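Local coordinates for protein triacylglycerol lipase (Clostridium botulinum, PDB 5AH1) that hydrolyses ester bonds as a triacylglycerol lipase of the alpha/beta-hydrolase family and also acts on synthetic polyesters, at residues A[393-406]-A[410-422]. Sequence-based numbering, arbitrary orientation. Where two conformers were deposited one is given.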
# COMPACT_ATOMS: atom_id res chain seq x y z
N ASP A 393 12.49 2.69 -0.78
CA ASP A 393 12.86 4.07 -0.46
C ASP A 393 12.31 5.10 -1.44
O ASP A 393 12.33 6.29 -1.15
CB ASP A 393 14.39 4.22 -0.29
CG ASP A 393 15.17 3.96 -1.55
OD1 ASP A 393 14.57 3.58 -2.57
OD2 ASP A 393 16.41 4.14 -1.49
N GLY A 394 11.78 4.64 -2.57
CA GLY A 394 11.22 5.54 -3.56
C GLY A 394 11.41 4.97 -4.93
O GLY A 394 12.16 4.01 -5.10
N PRO A 395 10.71 5.55 -5.91
CA PRO A 395 10.81 5.05 -7.29
C PRO A 395 12.17 5.42 -7.89
O PRO A 395 12.60 6.57 -7.76
CB PRO A 395 9.67 5.79 -7.98
CG PRO A 395 9.56 7.09 -7.21
CD PRO A 395 9.78 6.69 -5.79
N LYS A 396 12.79 4.43 -8.53
CA LYS A 396 14.07 4.59 -9.22
C LYS A 396 14.00 4.03 -10.63
O LYS A 396 14.48 4.67 -11.57
CB LYS A 396 15.19 3.91 -8.42
CG LYS A 396 15.37 4.53 -7.04
CD LYS A 396 16.36 3.81 -6.17
CE LYS A 396 15.95 2.42 -5.74
NZ LYS A 396 14.62 2.34 -5.06
N LEU A 397 13.38 2.86 -10.81
CA LEU A 397 13.17 2.30 -12.15
C LEU A 397 12.30 3.24 -12.94
O LEU A 397 11.19 3.57 -12.53
CB LEU A 397 12.50 0.93 -12.07
CG LEU A 397 13.19 -0.18 -11.27
CD1 LEU A 397 12.30 -1.44 -11.27
CD2 LEU A 397 14.58 -0.50 -11.78
N GLY A 398 12.80 3.72 -14.07
CA GLY A 398 12.05 4.61 -14.92
C GLY A 398 11.69 5.96 -14.32
O GLY A 398 10.82 6.64 -14.87
N SER A 399 12.36 6.37 -13.23
CA SER A 399 11.98 7.58 -12.50
C SER A 399 13.03 8.67 -12.59
O SER A 399 14.23 8.39 -12.62
CB SER A 399 11.76 7.25 -11.01
OG SER A 399 11.30 8.38 -10.28
N ASN A 400 12.55 9.91 -12.55
CA ASN A 400 13.40 11.08 -12.38
C ASN A 400 13.32 11.66 -10.96
O ASN A 400 13.94 12.68 -10.67
CB ASN A 400 13.00 12.18 -13.36
CG ASN A 400 13.13 11.76 -14.80
OD1 ASN A 400 14.15 11.22 -15.20
ND2 ASN A 400 12.10 12.05 -15.59
N ASP A 401 12.60 11.02 -10.06
CA ASP A 401 12.47 11.54 -8.70
C ASP A 401 13.82 11.54 -7.99
O ASP A 401 14.65 10.65 -8.20
CB ASP A 401 11.51 10.69 -7.87
CG ASP A 401 10.05 10.86 -8.26
OD1 ASP A 401 9.71 11.56 -9.24
OD2 ASP A 401 9.21 10.28 -7.53
N VAL A 402 14.03 12.54 -7.14
CA VAL A 402 15.21 12.60 -6.30
C VAL A 402 14.91 11.88 -4.99
O VAL A 402 13.84 12.09 -4.40
CB VAL A 402 15.62 14.06 -6.05
CG1 VAL A 402 16.74 14.17 -5.00
CG2 VAL A 402 16.07 14.69 -7.35
N ILE A 403 15.86 11.06 -4.56
CA ILE A 403 15.81 10.38 -3.27
C ILE A 403 17.08 10.69 -2.50
O ILE A 403 18.18 10.50 -3.01
CB ILE A 403 15.70 8.84 -3.45
CG1 ILE A 403 14.51 8.47 -4.33
CG2 ILE A 403 15.63 8.13 -2.09
CD1 ILE A 403 14.48 7.01 -4.73
N GLU A 404 16.92 11.17 -1.27
CA GLU A 404 18.06 11.34 -0.37
C GLU A 404 17.72 10.75 0.97
O GLU A 404 16.58 10.85 1.43
CB GLU A 404 18.39 12.81 -0.17
CG GLU A 404 18.74 13.60 -1.40
CD GLU A 404 19.01 15.08 -1.06
OE1 GLU A 404 19.22 15.39 0.15
OE2 GLU A 404 19.00 15.93 -1.97
N GLN A 405 18.70 10.16 1.63
CA GLN A 405 18.50 9.69 2.99
C GLN A 405 18.29 10.89 3.90
O GLN A 405 18.95 11.92 3.77
CB GLN A 405 19.67 8.82 3.46
CG GLN A 405 19.91 7.56 2.60
CD GLN A 405 18.70 6.63 2.48
OE1 GLN A 405 18.17 6.14 3.48
NE2 GLN A 405 18.28 6.37 1.24
N TYR A 406 17.33 10.77 4.81
CA TYR A 406 17.00 11.83 5.73
C TYR A 406 18.25 12.25 6.50
O TYR A 406 19.00 11.41 6.98
CB TYR A 406 15.93 11.34 6.70
CG TYR A 406 15.50 12.37 7.70
CD1 TYR A 406 14.67 13.43 7.33
CD2 TYR A 406 15.90 12.29 9.01
CE1 TYR A 406 14.28 14.38 8.24
CE2 TYR A 406 15.51 13.23 9.93
CZ TYR A 406 14.69 14.27 9.54
OH TYR A 406 14.30 15.22 10.46
N VAL A 410 14.00 18.39 6.35
CA VAL A 410 13.03 17.87 5.38
C VAL A 410 13.13 18.67 4.10
O VAL A 410 13.35 19.89 4.13
CB VAL A 410 11.59 17.89 5.92
CG1 VAL A 410 11.43 16.87 7.04
CG2 VAL A 410 11.19 19.28 6.40
N LYS A 411 12.98 17.96 2.98
CA LYS A 411 13.04 18.57 1.66
C LYS A 411 11.73 18.35 0.91
O LYS A 411 11.27 17.23 0.75
CB LYS A 411 14.18 17.93 0.88
CG LYS A 411 15.53 18.00 1.59
CD LYS A 411 16.16 19.36 1.46
CE LYS A 411 16.91 19.49 0.14
NZ LYS A 411 17.68 20.76 0.05
N ILE A 412 11.14 19.43 0.42
CA ILE A 412 9.91 19.32 -0.36
C ILE A 412 10.24 18.85 -1.79
O ILE A 412 11.35 19.10 -2.30
CB ILE A 412 9.18 20.69 -0.38
CG1 ILE A 412 7.68 20.50 -0.66
CG2 ILE A 412 9.84 21.66 -1.35
CD1 ILE A 412 6.83 21.76 -0.44
N GLY A 413 9.28 18.20 -2.43
CA GLY A 413 9.43 17.86 -3.84
C GLY A 413 10.34 16.69 -4.16
O GLY A 413 10.65 16.45 -5.32
N GLN A 414 10.75 15.95 -3.14
CA GLN A 414 11.63 14.82 -3.32
C GLN A 414 11.41 13.84 -2.17
O GLN A 414 10.72 14.15 -1.20
CB GLN A 414 13.08 15.29 -3.40
CG GLN A 414 13.61 15.98 -2.17
CD GLN A 414 15.01 16.47 -2.42
OE1 GLN A 414 15.24 17.28 -3.31
NE2 GLN A 414 15.96 15.93 -1.69
N TRP A 415 12.01 12.66 -2.27
CA TRP A 415 11.87 11.62 -1.26
C TRP A 415 12.86 11.79 -0.11
O TRP A 415 14.07 11.81 -0.32
CB TRP A 415 12.06 10.24 -1.90
CG TRP A 415 10.97 9.95 -2.86
CD1 TRP A 415 10.91 10.28 -4.18
CD2 TRP A 415 9.71 9.36 -2.54
NE1 TRP A 415 9.70 9.92 -4.71
CE2 TRP A 415 8.95 9.32 -3.73
CE3 TRP A 415 9.17 8.80 -1.38
CZ2 TRP A 415 7.66 8.80 -3.76
CZ3 TRP A 415 7.90 8.29 -1.40
CH2 TRP A 415 7.16 8.27 -2.59
N ASN A 416 12.31 11.87 1.08
CA ASN A 416 13.05 11.90 2.34
C ASN A 416 13.00 10.44 2.81
O ASN A 416 11.98 9.99 3.35
CB ASN A 416 12.40 12.84 3.35
CG ASN A 416 12.39 14.28 2.90
OD1 ASN A 416 13.22 15.08 3.33
ND2 ASN A 416 11.44 14.65 2.07
N ALA A 417 14.07 9.70 2.54
CA ALA A 417 14.15 8.28 2.87
C ALA A 417 14.54 8.13 4.34
O ALA A 417 15.66 8.45 4.74
CB ALA A 417 15.13 7.56 1.94
N MET A 418 13.58 7.67 5.14
CA MET A 418 13.70 7.74 6.59
C MET A 418 14.47 6.53 7.14
O MET A 418 14.70 5.55 6.43
CB MET A 418 12.29 7.89 7.20
CG MET A 418 11.54 9.08 6.64
SD MET A 418 12.36 10.67 6.96
CE MET A 418 12.12 10.84 8.73
N PRO A 419 14.90 6.61 8.41
CA PRO A 419 15.73 5.54 8.97
C PRO A 419 15.06 4.16 8.88
O PRO A 419 13.90 4.02 9.24
CB PRO A 419 15.95 6.00 10.42
CG PRO A 419 15.91 7.47 10.34
CD PRO A 419 14.81 7.75 9.34
N ARG A 420 15.80 3.16 8.41
CA ARG A 420 15.22 1.85 8.13
C ARG A 420 14.59 1.24 9.38
O ARG A 420 15.16 1.30 10.46
CB ARG A 420 16.28 0.91 7.57
CG ARG A 420 15.71 -0.45 7.16
CD ARG A 420 16.65 -1.28 6.28
NE ARG A 420 16.85 -0.66 4.98
CZ ARG A 420 17.35 -1.28 3.93
NH1 ARG A 420 17.68 -2.56 4.00
NH2 ARG A 420 17.50 -0.64 2.79
N ILE A 421 13.42 0.62 9.19
CA ILE A 421 12.72 -0.03 10.28
C ILE A 421 13.12 -1.50 10.25
O ILE A 421 12.48 -2.33 9.61
CB ILE A 421 11.18 0.15 10.18
CG1 ILE A 421 10.81 1.62 9.95
CG2 ILE A 421 10.52 -0.40 11.43
CD1 ILE A 421 9.29 1.84 9.75
N ILE A 422 14.23 -1.80 10.91
CA ILE A 422 14.78 -3.15 10.90
C ILE A 422 14.01 -4.09 11.85
O ILE A 422 13.21 -3.66 12.68
CB ILE A 422 16.29 -3.17 11.24
CG1 ILE A 422 16.53 -2.57 12.62
CG2 ILE A 422 17.08 -2.42 10.17
CD1 ILE A 422 17.95 -2.70 13.11
O HOH W 1 11.97 14.70 -7.09
O HOH W 2 15.68 4.72 4.08
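The indole of Trp-415 is gripped through its N-H by Asp-401 and overlain on one face by Gly-394, both from the loop leading to strand 403-405. NE1 donates an almost straight bond to OD2 of Asp-401 (2.9 Å, 169°); OD2 sits in the indole plane and is approached on its anti side, from somewhat out of the carboxylate plane. The other carboxylate oxygen, OD1, takes the backbone N of Ala-322, so both oxygens are engaged. CA of Gly-394 lies over one indole face; CD of Pro-395 comes in obliquely near the rim, 3.4 Å from CE2 of Trp-415. The Trp-415 side chain also touches Arg-189 of helix 183-197.

The two strands run parallel. N of Trp-415 binds O of Val-402, N of Glu-404 binds O of Trp-415, N of Ala-417 binds O of Glu-404, and N of Tyr-406 binds O of Ala-417. On the face shared with Trp-415, CG1 of Ile-403 rests on the tryptophan CB (3.9 Å) and its CG2 approaches CB of Ala-417. Gln-405, bent at chi2, folds NE2 back to 3.4 Å from that methyl; a water joins its OE1 to O of Met-418.

On the other face the extended Glu-404 takes NE2 of Gln-414 from above its carboxylate plane (OE2 to NE2 3.1 Å), with the carboxylate and amide planes 72° apart. Beyond the strand, Tyr-406 has CG anti to its backbone N (chi1 -179°), which carries the ring over to Met-418. The doubly bent methionine sets CE over the ring centre, 3.9 Å from the centroid, in a CH-pi contact, with SD oblique to the ring.

Strand 415-417 pairs on its other side with strand 327-331, making 403-405 the outermost strand within the chain at one end of the parallel central sheet of an alpha/beta-hydrolase fold.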